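Local coordinates for uncharacterized protein (Pseudomonas aeruginosa, PDB 6P8P) that probably helps control a cGAS-like nucleotidyltransferase, as one of the HORMA domain proteins of a type III CBASS antiphage defence system, at residues P13-D16 with A17-W21; I24-L27 with L28-G31; L104-K108 with E109-W113. The protein carries 2 engineered substitutions. All coordinates share one frame; numbering follows the deposited sequence.

Contact 1 (P13-D16 with A17-W21)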
loop_
_atom_site.group_PDB
_atom_site.type_symbol
_atom_site.label_atom_id
_atom_site.label_comp_id
_atom_site.label_asym_id
_atom_site.label_seq_id
_atom_site.Cartn_x
_atom_site.Cartn_y
_atom_site.Cartn_z
ATOM N N PRO A 13 12.239 1.761 13.730
ATOM C CA PRO A 13 13.007 2.673 12.879
ATOM C C PRO A 13 14.360 2.188 12.405
ATOM O O PRO A 13 15.150 3.001 11.948
ATOM C CB PRO A 13 13.209 3.890 13.809
ATOM C CG PRO A 13 13.425 3.232 15.160
ATOM C CD PRO A 13 12.454 2.058 15.165
ATOM N N HIS A 14 14.639 0.896 12.514
ATOM C CA HIS A 14 15.893 0.365 12.020
ATOM C C HIS A 14 15.882 0.204 10.508
ATOM O O HIS A 14 16.899 0.473 9.850
ATOM C CB HIS A 14 16.173 -0.977 12.685
ATOM C CG HIS A 14 17.467 -1.598 12.279
ATOM N ND1 HIS A 14 18.688 -1.109 12.690
ATOM C CD2 HIS A 14 17.728 -2.700 11.537
ATOM C CE1 HIS A 14 19.646 -1.884 12.205
ATOM N NE2 HIS A 14 19.089 -2.858 11.509
ATOM N N ARG A 15 14.762 -0.273 9.971
ATOM C CA ARG A 15 14.470 -0.309 8.545
ATOM C C ARG A 15 13.137 0.383 8.335
ATOM O O ARG A 15 12.252 0.240 9.171
ATOM C CB ARG A 15 14.338 -1.741 8.032
ATOM C CG ARG A 15 15.567 -2.544 7.928
ATOM C CD ARG A 15 15.151 -3.941 7.493
ATOM N NE ARG A 15 16.239 -4.874 7.297
ATOM C CZ ARG A 15 16.543 -5.848 8.155
ATOM N NH1 ARG A 15 15.896 -5.965 9.306
ATOM N NH2 ARG A 15 17.527 -6.685 7.876
ATOM N N ASP A 16 12.967 1.092 7.220
ATOM C CA ASP A 16 11.620 1.557 6.909
ATOM C C ASP A 16 10.765 0.372 6.432
ATOM O O ASP A 16 11.241 -0.761 6.261
ATOM C CB ASP A 16 11.657 2.729 5.930
ATOM C CG ASP A 16 11.947 2.348 4.488
ATOM O OD1 ASP A 16 11.564 1.289 3.982
ATOM O OD2 ASP A 16 12.562 3.211 3.808
ATOM N N ALA A 17 9.456 0.612 6.334
ATOM C CA ALA A 17 8.525 -0.491 6.073
ATOM C C ALA A 17 8.808 -1.186 4.749
ATOM O O ALA A 17 8.628 -2.417 4.624
ATOM C CB ALA A 17 7.083 0.020 6.119
ATOM N N LEU A 18 9.255 -0.437 3.747
ATOM C CA LEU A 18 9.565 -1.077 2.473
ATOM C C LEU A 18 10.887 -1.847 2.546
ATOM O O LEU A 18 11.019 -2.936 1.971
ATOM C CB LEU A 18 9.596 -0.022 1.363
ATOM C CG LEU A 18 9.958 -0.530 -0.029
ATOM C CD1 LEU A 18 9.116 0.205 -1.114
ATOM C CD2 LEU A 18 11.421 -0.295 -0.315
ATOM N N GLN A 19 11.888 -1.298 3.244
ATOM C CA GLN A 19 13.125 -2.045 3.429
ATOM C C GLN A 19 12.870 -3.342 4.177
ATOM O O GLN A 19 13.531 -4.348 3.914
ATOM C CB GLN A 19 14.153 -1.200 4.187
ATOM C CG GLN A 19 14.629 0.009 3.431
ATOM C CD GLN A 19 15.471 0.928 4.274
ATOM O OE1 GLN A 19 15.182 1.138 5.459
ATOM N NE2 GLN A 19 16.519 1.511 3.666
ATOM N N THR A 20 11.928 -3.325 5.116
ATOM C CA THR A 20 11.556 -4.525 5.854
ATOM C C THR A 20 10.942 -5.552 4.915
ATOM O O THR A 20 11.348 -6.711 4.887
ATOM C CB THR A 20 10.556 -4.166 6.953
ATOM O OG1 THR A 20 11.088 -3.136 7.822
ATOM C CG2 THR A 20 10.199 -5.423 7.785
ATOM N N TRP A 21 9.991 -5.129 4.078
ATOM C CA TRP A 21 9.414 -6.087 3.125
ATOM C C TRP A 21 10.460 -6.645 2.176
ATOM O O TRP A 21 10.481 -7.851 1.909
ATOM C CB TRP A 21 8.309 -5.425 2.322
ATOM C CG TRP A 21 7.611 -6.318 1.364
ATOM C CD1 TRP A 21 7.564 -6.163 0.015
ATOM C CD2 TRP A 21 6.875 -7.507 1.668
ATOM N NE1 TRP A 21 6.791 -7.170 -0.547
ATOM C CE2 TRP A 21 6.383 -8.018 0.454
ATOM C CE3 TRP A 21 6.560 -8.176 2.861
ATOM C CZ2 TRP A 21 5.575 -9.141 0.392
ATOM C CZ3 TRP A 21 5.778 -9.328 2.798
ATOM C CH2 TRP A 21 5.299 -9.799 1.567
HETATM O O HOH W 1 15.141 3.948 5.331
#
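Asp16 and Gln19 hold each other by two reciprocal bonds. Gln19 N gives its hydrogen to Asp16 OD1 at 2.7 Å, almost straight at 168° and nearly along the C-O axis of the carboxylate. In return Asp16 N donates to Gln19 OE1 over 2.8 Å, again close to linear. Leu18 N adds a weak, strongly bent bond to the same OD1. The carboxylate reaches these amides because Asp16 CG sits between its own backbone N and carbonyl carbon (chi1 76°), which folds the short side chain forward over the first turn. The Gln19 chain is long enough to run back to it, so that the two side chains cross at about a right angle while carboxylate and amide stack, their planes 26° apart. Water 1 bridges the two side chains, donating to Gln19 OE1 at 2.8 Å and to Asp16 OD2 at 3.1 Å.

The Asp16 carbonyl is gripped twice by Thr20. Thr20 N reaches Asp16 O in the helical manner at 2.9 Å, while Thr20 OG1 donates to the same Asp16 O at 2.8 Å from well above the carbonyl plane. A threonine suits this place because its hydroxyl, besides donating to Asp16 O, also bonds Ser11; Arg15 CB lies 3.5 Å from Thr20 OG1. The extended Arg15 chain continues past the backbone of Gln19 and Thr20, and its guanidinium forms a salt bridge with Glu88 and a bond to the carbonyl of Arg10. Trp113 of the second subunit packs on Asp16 and Ala17, bringing the helix start into the dimer interface. An N-cap aspartate paired with a glutamine three residues on makes this a capping box, which closes the amino end of helix 17-29.

Contact 2 (I24-L27 with L28-G31)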
loop_
_atom_site.group_PDB
_atom_site.type_symbol
_atom_site.label_atom_id
_atom_site.label_comp_id
_atom_site.label_asym_id
_atom_site.label_seq_id
_atom_site.Cartn_x
_atom_site.Cartn_y
_atom_site.Cartn_z
ATOM N N ILE A 24 12.269 -9.370 3.786
ATOM C CA ILE A 24 11.418 -10.560 3.870
ATOM C C ILE A 24 11.321 -11.256 2.523
ATOM O O ILE A 24 11.392 -12.485 2.431
ATOM C CB ILE A 24 10.027 -10.172 4.412
ATOM C CG1 ILE A 24 10.157 -9.735 5.876
ATOM C CG2 ILE A 24 9.042 -11.320 4.264
ATOM C CD1 ILE A 24 8.934 -9.039 6.451
ATOM N N VAL A 25 11.196 -10.491 1.456
ATOM C CA VAL A 25 11.155 -11.096 0.133
ATOM C C VAL A 25 12.451 -11.851 -0.151
ATOM O O VAL A 25 12.444 -12.951 -0.709
ATOM C CB VAL A 25 10.917 -10.017 -0.930
ATOM C CG1 VAL A 25 11.055 -10.621 -2.331
ATOM C CG2 VAL A 25 9.528 -9.375 -0.749
ATOM N N GLU A 26 13.580 -11.267 0.211
ATOM C CA GLU A 26 14.847 -11.966 -0.007
ATOM C C GLU A 26 14.927 -13.255 0.818
ATOM O O GLU A 26 15.370 -14.296 0.320
ATOM C CB GLU A 26 16.013 -11.033 0.308
ATOM C CG GLU A 26 17.382 -11.669 0.019
ATOM C CD GLU A 26 17.608 -12.008 -1.438
ATOM O OE1 GLU A 26 16.921 -11.433 -2.309
ATOM O OE2 GLU A 26 18.479 -12.866 -1.710
ATOM N N LEU A 27 14.479 -13.206 2.075
ATOM C CA LEU A 27 14.448 -14.406 2.900
ATOM C C LEU A 27 13.652 -15.517 2.228
ATOM O O LEU A 27 14.069 -16.687 2.214
ATOM C CB LEU A 27 13.834 -14.079 4.250
ATOM C CG LEU A 27 13.816 -15.247 5.235
ATOM C CD1 LEU A 27 15.138 -15.341 5.985
ATOM C CD2 LEU A 27 12.636 -15.108 6.192
ATOM N N LEU A 28 12.518 -15.164 1.632
ATOM C CA LEU A 28 11.605 -16.175 1.116
ATOM C C LEU A 28 11.907 -16.632 -0.294
ATOM O O LEU A 28 11.451 -17.717 -0.669
ATOM C CB LEU A 28 10.178 -15.660 1.174
ATOM C CG LEU A 28 9.599 -15.448 2.561
ATOM C CD1 LEU A 28 8.230 -14.764 2.496
ATOM C CD2 LEU A 28 9.494 -16.768 3.307
ATOM N N THR A 29 12.660 -15.853 -1.078
ATOM C CA THR A 29 12.905 -16.199 -2.471
ATOM C C THR A 29 14.344 -16.560 -2.748
ATOM O O THR A 29 14.604 -17.237 -3.746
ATOM C CB THR A 29 12.500 -15.062 -3.418
ATOM O OG1 THR A 29 13.272 -13.890 -3.147
ATOM C CG2 THR A 29 11.011 -14.756 -3.278
ATOM N N GLN A 30 15.275 -16.112 -1.911
ATOM C CA GLN A 30 16.641 -16.655 -1.899
ATOM C C GLN A 30 17.324 -16.451 -3.249
ATOM O O GLN A 30 17.977 -17.345 -3.777
ATOM C CB GLN A 30 16.640 -18.133 -1.498
ATOM C CG GLN A 30 16.132 -18.390 -0.080
ATOM C CD GLN A 30 15.957 -19.852 0.248
ATOM O OE1 GLN A 30 15.758 -20.686 -0.643
ATOM N NE2 GLN A 30 16.016 -20.179 1.541
ATOM N N GLY A 31 17.137 -15.274 -3.825
ATOM C CA GLY A 31 17.789 -14.927 -5.061
ATOM C C GLY A 31 17.189 -15.503 -6.320
ATOM O O GLY A 31 17.779 -15.336 -7.389
HETATM O O HOH W 2 15.331 -12.934 -4.018
HETATM O O HOH W 3 16.329 -17.619 3.267
#
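The carboxyl end of helix 17-29 unwinds here, and its last regular turn is closed by Gln30 N donating to Glu26 O at 2.9 Å. The two preceding amides make the same i to i+4 bonds, Leu28 N to Ile24 O at 3.0 Å and Thr29 N to Val25 O at 2.9 Å, with a weak second bond from Leu28 N to Val25 O. Gln30 is the first residue to leave helical geometry, its phi turning positive (60°), and Gly31 follows with another positive phi, a conformation that a residue lacking a side chain adopts easily.

Thr29 folds its hydroxyl back on the helix: with OG1 between its own N and carbonyl carbon (chi1 62°), Thr29 OG1 comes to 2.7 Å from Val25 O. Near it Glu26 bends at chi2, which curls the carboxylate toward the end of the helix. There water 2 donates to Glu26 OE1 at 2.8 Å and accepts from Gly31 N at 3.0 Å, so an amide beyond the last turn is satisfied through solvent. Water 3 does similar work for Leu27, donating to Leu27 O at 2.7 Å and accepting from Gln30 NE2, an amide nitrogen that also bonds the carbonyl of Phe93.

On the buried face the contact is apolar. Ile24 and Leu28, one turn apart, lie side by side and point the same way, with Ile24 CG2 and Leu28 CD1 4.0 Å apart. Branched aliphatic chains suit this face, because Ile24, Leu27 and Leu28 all rest on Ile72 of strand 69-75. Leu27 also covers Arg7 and Phe9 of strand 4-10, while Val25 and Thr29 turn to Arg37 and Leu40 of helix 35-42, so the helix end is wedged between the sheet and that helix.

Contact 3 (L104-K108 with E109-W113)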
loop_
_atom_site.group_PDB
_atom_site.type_symbol
_atom_site.label_atom_id
_atom_site.label_comp_id
_atom_site.label_asym_id
_atom_site.label_seq_id
_atom_site.Cartn_x
_atom_site.Cartn_y
_atom_site.Cartn_z
ATOM N N LEU A 104 -0.907 -12.514 5.175
ATOM C CA LEU A 104 -0.478 -11.280 5.804
ATOM C C LEU A 104 -1.453 -10.860 6.888
ATOM O O LEU A 104 -2.673 -10.779 6.630
ATOM C CB LEU A 104 -0.388 -10.171 4.758
ATOM C CG LEU A 104 0.394 -10.430 3.469
ATOM C CD1 LEU A 104 0.449 -9.170 2.627
ATOM C CD2 LEU A 104 1.808 -10.901 3.772
ATOM N N PRO A 105 -0.952 -10.515 8.075
ATOM C CA PRO A 105 -1.828 -9.998 9.126
ATOM C C PRO A 105 -2.286 -8.590 8.791
ATOM O O PRO A 105 -1.526 -7.765 8.277
ATOM C CB PRO A 105 -0.944 -10.042 10.393
ATOM C CG PRO A 105 0.454 -9.772 9.827
ATOM C CD PRO A 105 0.466 -10.478 8.463
ATOM N N CYS A 106 -3.536 -8.317 9.139
ATOM C CA CYS A 106 -4.139 -7.051 8.808
ATOM C C CYS A 106 -5.215 -6.660 9.803
ATOM O O CYS A 106 -6.047 -7.497 10.151
ATOM C CB CYS A 106 -4.738 -7.150 7.401
ATOM S SG CYS A 106 -5.614 -5.659 6.809
ATOM N N PRO A 107 -5.222 -5.419 10.267
ATOM C CA PRO A 107 -6.311 -4.986 11.158
ATOM C C PRO A 107 -7.653 -5.176 10.471
ATOM O O PRO A 107 -7.806 -4.880 9.291
ATOM C CB PRO A 107 -6.011 -3.502 11.414
ATOM C CG PRO A 107 -4.615 -3.269 10.955
ATOM C CD PRO A 107 -4.327 -4.310 9.908
ATOM N N LYS A 108 -8.627 -5.706 11.213
ATOM C CA LYS A 108 -9.886 -6.095 10.591
ATOM C C LYS A 108 -10.518 -4.936 9.832
ATOM O O LYS A 108 -11.103 -5.149 8.763
ATOM C CB LYS A 108 -10.855 -6.637 11.643
ATOM C CG LYS A 108 -12.115 -7.287 11.058
ATOM C CD LYS A 108 -13.009 -7.881 12.169
ATOM C CE LYS A 108 -14.326 -8.387 11.587
ATOM N NZ LYS A 108 -15.328 -8.653 12.656
ATOM N N GLU A 109 -10.374 -3.709 10.340
ATOM C CA GLU A 109 -11.020 -2.559 9.713
ATOM C C GLU A 109 -10.426 -2.227 8.349
ATOM O O GLU A 109 -11.086 -1.563 7.542
ATOM C CB GLU A 109 -10.937 -1.321 10.617
ATOM C CG GLU A 109 -9.550 -0.764 10.873
ATOM C CD GLU A 109 -9.593 0.702 11.326
ATOM O OE1 GLU A 109 -8.695 1.137 12.082
ATOM O OE2 GLU A 109 -10.532 1.425 10.924
ATOM N N GLN A 110 -9.196 -2.660 8.071
ATOM C CA GLN A 110 -8.577 -2.417 6.774
ATOM C C GLN A 110 -8.702 -3.604 5.828
ATOM O O GLN A 110 -8.226 -3.531 4.701
ATOM C CB GLN A 110 -7.111 -2.032 6.970
ATOM C CG GLN A 110 -6.939 -0.694 7.736
ATOM C CD GLN A 110 -5.539 -0.108 7.634
ATOM O OE1 GLN A 110 -5.146 0.468 6.603
ATOM N NE2 GLN A 110 -4.773 -0.248 8.712
ATOM N N LEU A 111 -9.338 -4.696 6.246
ATOM C CA LEU A 111 -9.295 -5.893 5.424
ATOM C C LEU A 111 -9.970 -5.670 4.083
ATOM O O LEU A 111 -9.589 -6.275 3.075
ATOM C CB LEU A 111 -9.985 -7.063 6.128
ATOM C CG LEU A 111 -9.172 -8.016 6.948
ATOM C CD1 LEU A 111 -10.148 -9.115 7.501
ATOM C CD2 LEU A 111 -8.044 -8.618 6.177
ATOM N N GLY A 112 -11.027 -4.871 4.061
ATOM C CA GLY A 112 -11.749 -4.630 2.826
ATOM C C GLY A 112 -10.843 -4.125 1.726
ATOM O O GLY A 112 -10.750 -4.726 0.649
ATOM N N TRP A 113 -10.134 -3.027 1.987
ATOM C CA TRP A 113 -9.279 -2.478 0.943
ATOM C C TRP A 113 -8.053 -3.353 0.721
ATOM O O TRP A 113 -7.629 -3.549 -0.423
ATOM C CB TRP A 113 -8.907 -1.023 1.257
ATOM C CG TRP A 113 -7.705 -0.730 2.114
ATOM C CD1 TRP A 113 -7.702 -0.336 3.430
ATOM C CD2 TRP A 113 -6.336 -0.726 1.688
ATOM N NE1 TRP A 113 -6.403 -0.124 3.844
ATOM C CE2 TRP A 113 -5.553 -0.361 2.796
ATOM C CE3 TRP A 113 -5.696 -1.026 0.482
ATOM C CZ2 TRP A 113 -4.161 -0.258 2.725
ATOM C CZ3 TRP A 113 -4.333 -0.908 0.416
ATOM C CH2 TRP A 113 -3.579 -0.554 1.533
#
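Gln110 N donates to Pro107 O at 2.9 Å, approaching from well above the carbonyl plane. The next amide repeats the pattern one residue further on, Leu111 N reaching Lys108 O at 3.1 Å with a straight N-H (165°) that again comes in above the carbonyl. Both bonds span three residues, so the chain leaving strand 101-106 is wound tightly as it passes into helix 111-119. Proline fits the first position, where the turn uses its carbonyl and asks for no N-H.

The side chain of Gln110 runs out in extended form and works with both ends of its amide. Gln110 OE1 accepts from Trp113 NE1 at 3.1 Å; it lies in the plane of the indole, at the ring edge, and the N-H points almost straight at it (166°). Gln110 NE2 bonds Asp53 and passes 3.8 Å from Pro107 CG, the two side chains crossing at a slant. With oxygen and nitrogen both engaged, the amide can hardly flip, and it in turn helps fix the rotation of the indole. A bound calcium ion is about 4 Å from the Gln110 side chain.

At the strand end Cys106 places SG anti to its backbone N (chi1 178°), against the chain at Gln110, with Cys106 SG 3.9 Å from Gln110 CB. Cys106 CB meets Leu111 CD2 at 3.8 Å, and the short cysteine side chain lets the leucine come close over it. Leu111 continues onto Ala127 and Asp129 of strand 125-129, while Cys106 and Pro107 touch Leu50 of helix 44-52. Trp113 packs on Ser49 of that helix and on Ala52 of the second subunit, so the strand-to-helix connection of this beta-alpha-beta unit lies against helix 44-52 and strand 125-129.

From the N terminus, strand 4-10 gives way to a loop that contact 1 closes by starting helix 17-29, and contact 2 ends that same helix some three turns on, before the chain enters helix 35-42. Contact 3 comes much later, where strand 101-106 turns into helix 111-119. The three follow in series, without nesting or crossing. Contacts 1 and 2 are near neighbours in the sequence yet their centres lie about 15 Å apart, and contacts 2 and 3 fall on opposite sides of the chain's centre. Contact 1 meets contact 3 where Trp21 CH2 packs on Leu104 CD2 at 4.3 Å, and both reach the second subunit, so the helix start and the beta-alpha-beta unit share the dimer face.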